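Local atomic coordinates of 3-hydroxyacyl-CoA dehydrogenase (Burkholderia thailandensis, PDB entry 4XGN), a protein that binds NAD and, as a short-chain dehydrogenase, probably catalyses the NAD-dependent oxidation of 3-hydroxyacyl-CoA to 3-oxoacyl-CoA. Residues P179-L184 / I189-I194. Numbering follows the deposited sequence.
Sequences PIARDL and IRVMTI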
ATOM      1  N   PRO A 179       8.157  -2.387  12.192  1.00 10.06           N
ATOM      2  CA  PRO A 179       9.253  -2.996  12.958  1.00 10.38           C
ATOM      3  C   PRO A 179       9.353  -2.476  14.373  1.00 10.62           C
ATOM      4  O   PRO A 179       9.750  -3.239  15.240  1.00 10.80           O
ATOM      5  CB  PRO A 179      10.522  -2.657  12.150  1.00 10.30           C
ATOM      6  CG  PRO A 179      10.108  -1.569  11.215  1.00 10.02           C
ATOM      7  CD  PRO A 179       8.648  -1.810  10.923  1.00  9.88           C
ATOM      8  N   ILE A 180       9.028  -1.202  14.600  1.00 10.61           N
ATOM      9  CA  ILE A 180       9.133  -0.669  15.969  1.00 11.04           C
ATOM     10  C   ILE A 180       8.018  -1.272  16.830  1.00 11.31           C
ATOM     11  O   ILE A 180       8.277  -1.667  17.970  1.00 11.93           O
ATOM     12  CB  ILE A 180       9.110   0.854  15.997  1.00 11.00           C
ATOM     13  CG1 ILE A 180      10.331   1.381  15.248  1.00 11.04           C
ATOM     14  CG2 ILE A 180       9.104   1.383  17.439  1.00 11.37           C
ATOM     15  CD1 ILE A 180      10.368   2.865  15.178  1.00 11.04           C
ATOM     16  N   ALA A 181       6.813  -1.411  16.274  1.00 11.17           N
ATOM     17  CA  ALA A 181       5.757  -2.137  16.977  1.00 11.41           C
ATOM     18  C   ALA A 181       6.190  -3.571  17.294  1.00 11.75           C
ATOM     19  O   ALA A 181       5.959  -4.092  18.400  1.00 12.15           O
ATOM     20  CB  ALA A 181       4.489  -2.146  16.171  1.00 11.03           C
ATOM     21  N   ARG A 182       6.834  -4.219  16.345  1.00 11.51           N
ATOM     22  CA  ARG A 182       7.321  -5.549  16.581  1.00 12.00           C
ATOM     23  C   ARG A 182       8.407  -5.598  17.680  1.00 12.56           C
ATOM     24  O   ARG A 182       8.335  -6.497  18.545  1.00 13.40           O
ATOM     25  CB  ARG A 182       7.809  -6.202  15.293  1.00 11.76           C
ATOM     26  CG  ARG A 182       6.671  -6.481  14.327  1.00 11.49           C
ATOM     27  CD  ARG A 182       7.160  -6.762  12.919  1.00 11.34           C
ATOM     28  NE  ARG A 182       6.164  -7.493  12.154  1.00 11.21           N
ATOM     29  CZ  ARG A 182       6.343  -8.042  10.957  1.00 11.05           C
ATOM     30  NH1 ARG A 182       7.460  -7.895  10.276  1.00 10.86           N
ATOM     31  NH2 ARG A 182       5.359  -8.742  10.420  1.00 11.11           N
ATOM     32  N   ASP A 183       9.354  -4.666  17.637  1.00 12.75           N
ATOM     33  CA  ASP A 183      10.423  -4.525  18.626  1.00 13.45           C
ATOM     34  C   ASP A 183       9.863  -4.347  20.029  1.00 13.93           C
ATOM     35  O   ASP A 183      10.418  -4.899  20.980  1.00 14.50           O
ATOM     36  CB  ASP A 183      11.256  -3.250  18.371  1.00 13.57           C
ATOM     37  CG  ASP A 183      12.345  -3.429  17.380  1.00 13.75           C
ATOM     38  OD1 ASP A 183      12.566  -4.558  16.878  1.00 14.58           O
ATOM     39  OD2 ASP A 183      12.948  -2.408  17.027  1.00 14.05           O
ATOM     40  N   LEU A 184       8.788  -3.554  20.142  1.00 13.72           N
ATOM     41  CA  LEU A 184       8.248  -3.144  21.439  1.00 14.08           C
ATOM     42  C   LEU A 184       7.086  -3.978  21.919  1.00 14.82           C
ATOM     43  O   LEU A 184       6.545  -3.717  23.027  1.00 14.77           O
ATOM     44  CB  LEU A 184       7.891  -1.665  21.388  1.00 13.63           C
ATOM     45  CG  LEU A 184       9.055  -0.732  21.100  1.00 13.16           C
ATOM     46  CD1 LEU A 184       8.629   0.714  21.074  1.00 12.91           C
ATOM     47  CD2 LEU A 184      10.237  -0.931  22.051  1.00 13.73           C
ATOM     48  N   ILE A 189       4.270  -1.847  24.383  1.00 13.99           N
ATOM     49  CA  ILE A 189       4.145  -0.465  23.946  1.00 13.46           C
ATOM     50  C   ILE A 189       3.600  -0.506  22.518  1.00 12.93           C
ATOM     51  O   ILE A 189       4.251  -1.112  21.635  1.00 12.74           O
ATOM     52  CB  ILE A 189       5.485   0.265  23.981  1.00 13.42           C
ATOM     53  CG1 ILE A 189       6.036   0.278  25.409  1.00 13.90           C
ATOM     54  CG2 ILE A 189       5.378   1.634  23.333  1.00 13.04           C
ATOM     55  CD1 ILE A 189       7.488   0.648  25.450  1.00 13.93           C
ATOM     56  N   ARG A 190       2.426   0.120  22.314  1.00 12.61           N
ATOM     57  CA  ARG A 190       1.862   0.246  20.940  1.00 12.26           C
ATOM     58  C   ARG A 190       2.523   1.386  20.161  1.00 11.82           C
ATOM     59  O   ARG A 190       2.971   2.384  20.739  1.00 12.00           O
ATOM     60  CB  ARG A 190       0.362   0.395  20.970  1.00 12.34           C
ATOM     61  CG  ARG A 190      -0.306  -0.843  21.481  1.00 12.86           C
ATOM     62  CD  ARG A 190      -1.801  -0.835  21.311  1.00 13.08           C
ATOM     63  NE  ARG A 190      -2.420   0.059  22.280  1.00 13.42           N
ATOM     64  CZ  ARG A 190      -2.969   1.242  21.984  1.00 13.38           C
ATOM     65  NH1 ARG A 190      -2.954   1.760  20.752  1.00 12.99           N
ATOM     66  NH2 ARG A 190      -3.541   1.930  22.957  1.00 13.87           N
ATOM     67  N   VAL A 191       2.635   1.200  18.849  1.00 11.28           N
ATOM     68  CA  VAL A 191       3.322   2.150  17.981  1.00 11.05           C
ATOM     69  C   VAL A 191       2.441   2.393  16.781  1.00 10.74           C
ATOM     70  O   VAL A 191       2.084   1.426  16.046  1.00 10.44           O
ATOM     71  CB  VAL A 191       4.670   1.583  17.534  1.00 11.25           C
ATOM     72  CG1 VAL A 191       5.427   2.568  16.656  1.00 11.14           C
ATOM     73  CG2 VAL A 191       5.469   1.130  18.774  1.00 11.78           C
ATOM     74  N   MET A 192       2.081   3.657  16.577  1.00 10.51           N
ATOM     75  CA  MET A 192       1.178   4.030  15.486  1.00 10.49           C
ATOM     76  C   MET A 192       1.666   5.299  14.797  1.00 10.39           C
ATOM     77  O   MET A 192       2.393   6.137  15.390  1.00 10.45           O
ATOM     78  CB  MET A 192      -0.221   4.297  16.041  1.00 10.59           C
ATOM     79  CG  MET A 192      -1.019   3.069  16.484  1.00 10.63           C
ATOM     80  SD  MET A 192      -1.582   2.087  15.104  1.00 10.54           S
ATOM     81  CE  MET A 192      -2.594   3.246  14.229  1.00 10.31           C
ATOM     82  N   THR A 193       1.178   5.490  13.570  1.00 10.25           N
ATOM     83  CA  THR A 193       1.474   6.698  12.823  1.00 10.07           C
ATOM     84  C   THR A 193       0.185   7.294  12.240  1.00 10.00           C
ATOM     85  O   THR A 193      -0.669   6.544  11.745  1.00  9.82           O
ATOM     86  CB  THR A 193       2.510   6.369  11.701  1.00 10.22           C
ATOM     87  OG1 THR A 193       3.721   5.906  12.327  1.00 10.70           O
ATOM     88  CG2 THR A 193       2.805   7.607  10.890  1.00 10.20           C
ATOM     89  N   ILE A 194       0.093   8.610  12.254  1.00  9.91           N
ATOM     90  CA  ILE A 194      -0.946   9.393  11.591  1.00  9.90           C
ATOM     91  C   ILE A 194      -0.271  10.078  10.404  1.00  9.86           C
ATOM     92  O   ILE A 194       0.804  10.646  10.565  1.00 10.05           O
ATOM     93  CB  ILE A 194      -1.587  10.435  12.533  1.00 10.21           C
ATOM     94  CG1 ILE A 194      -2.291   9.722  13.717  1.00 10.45           C
ATOM     95  CG2 ILE A 194      -2.635  11.263  11.765  1.00 10.24           C
ATOM     96  CD1 ILE A 194      -2.658  10.639  14.895  1.00 10.69           C
TER
HETATM   97  O   HOH W   1       3.803  -3.435  20.031  1.00 10.78           O
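Val191 presses its two methyls against helical residues 179-184, which run antiparallel to strand residues 189-194 (174°). With CG1 anti to the backbone N (chi1 -178°), CG2 is left beside that N and faces the helix. Val191 CG2 lies 3.7 Å from Ala181 CA and also meets Leu184 CD1 at 3.9 Å. Val191 CG1 reaches Ile180 CG2, likewise at 3.9 Å, the two side chains crossing at about a right angle. Ala181 CB sits 4.0 Å from Val191 CB, and this small methyl is consistent with the close approach, 7.4 Å between the axes of segments 179-184 and 189-194. Two residues earlier on the strand, Ile189 meets Leu184, CB to CB, while Leu184 CD1 reaches on to Ile189 CG2. Phe124 and Ile127 of helix 109-135 carry this greasy layer onward from Ile180; Ile148 of the adjacent strand touches both Leu184 and Ile189.

The other edge is polar and water-bridged but still buried; none of the touching residues is exposed. Ile189 N donates a nearly straight bond (172°) to Leu184 O at 3.2 Å, approaching from above the carbonyl plane, and one water donates to both Ala181 O (2.8 Å) and Ile189 O. This is the helix-to-strand return of a Rossmann-fold crossover: apolar side chains pack helix on sheet, while one direct bond and one water tie the backbones beside the short turn and satisfy buried carbonyls.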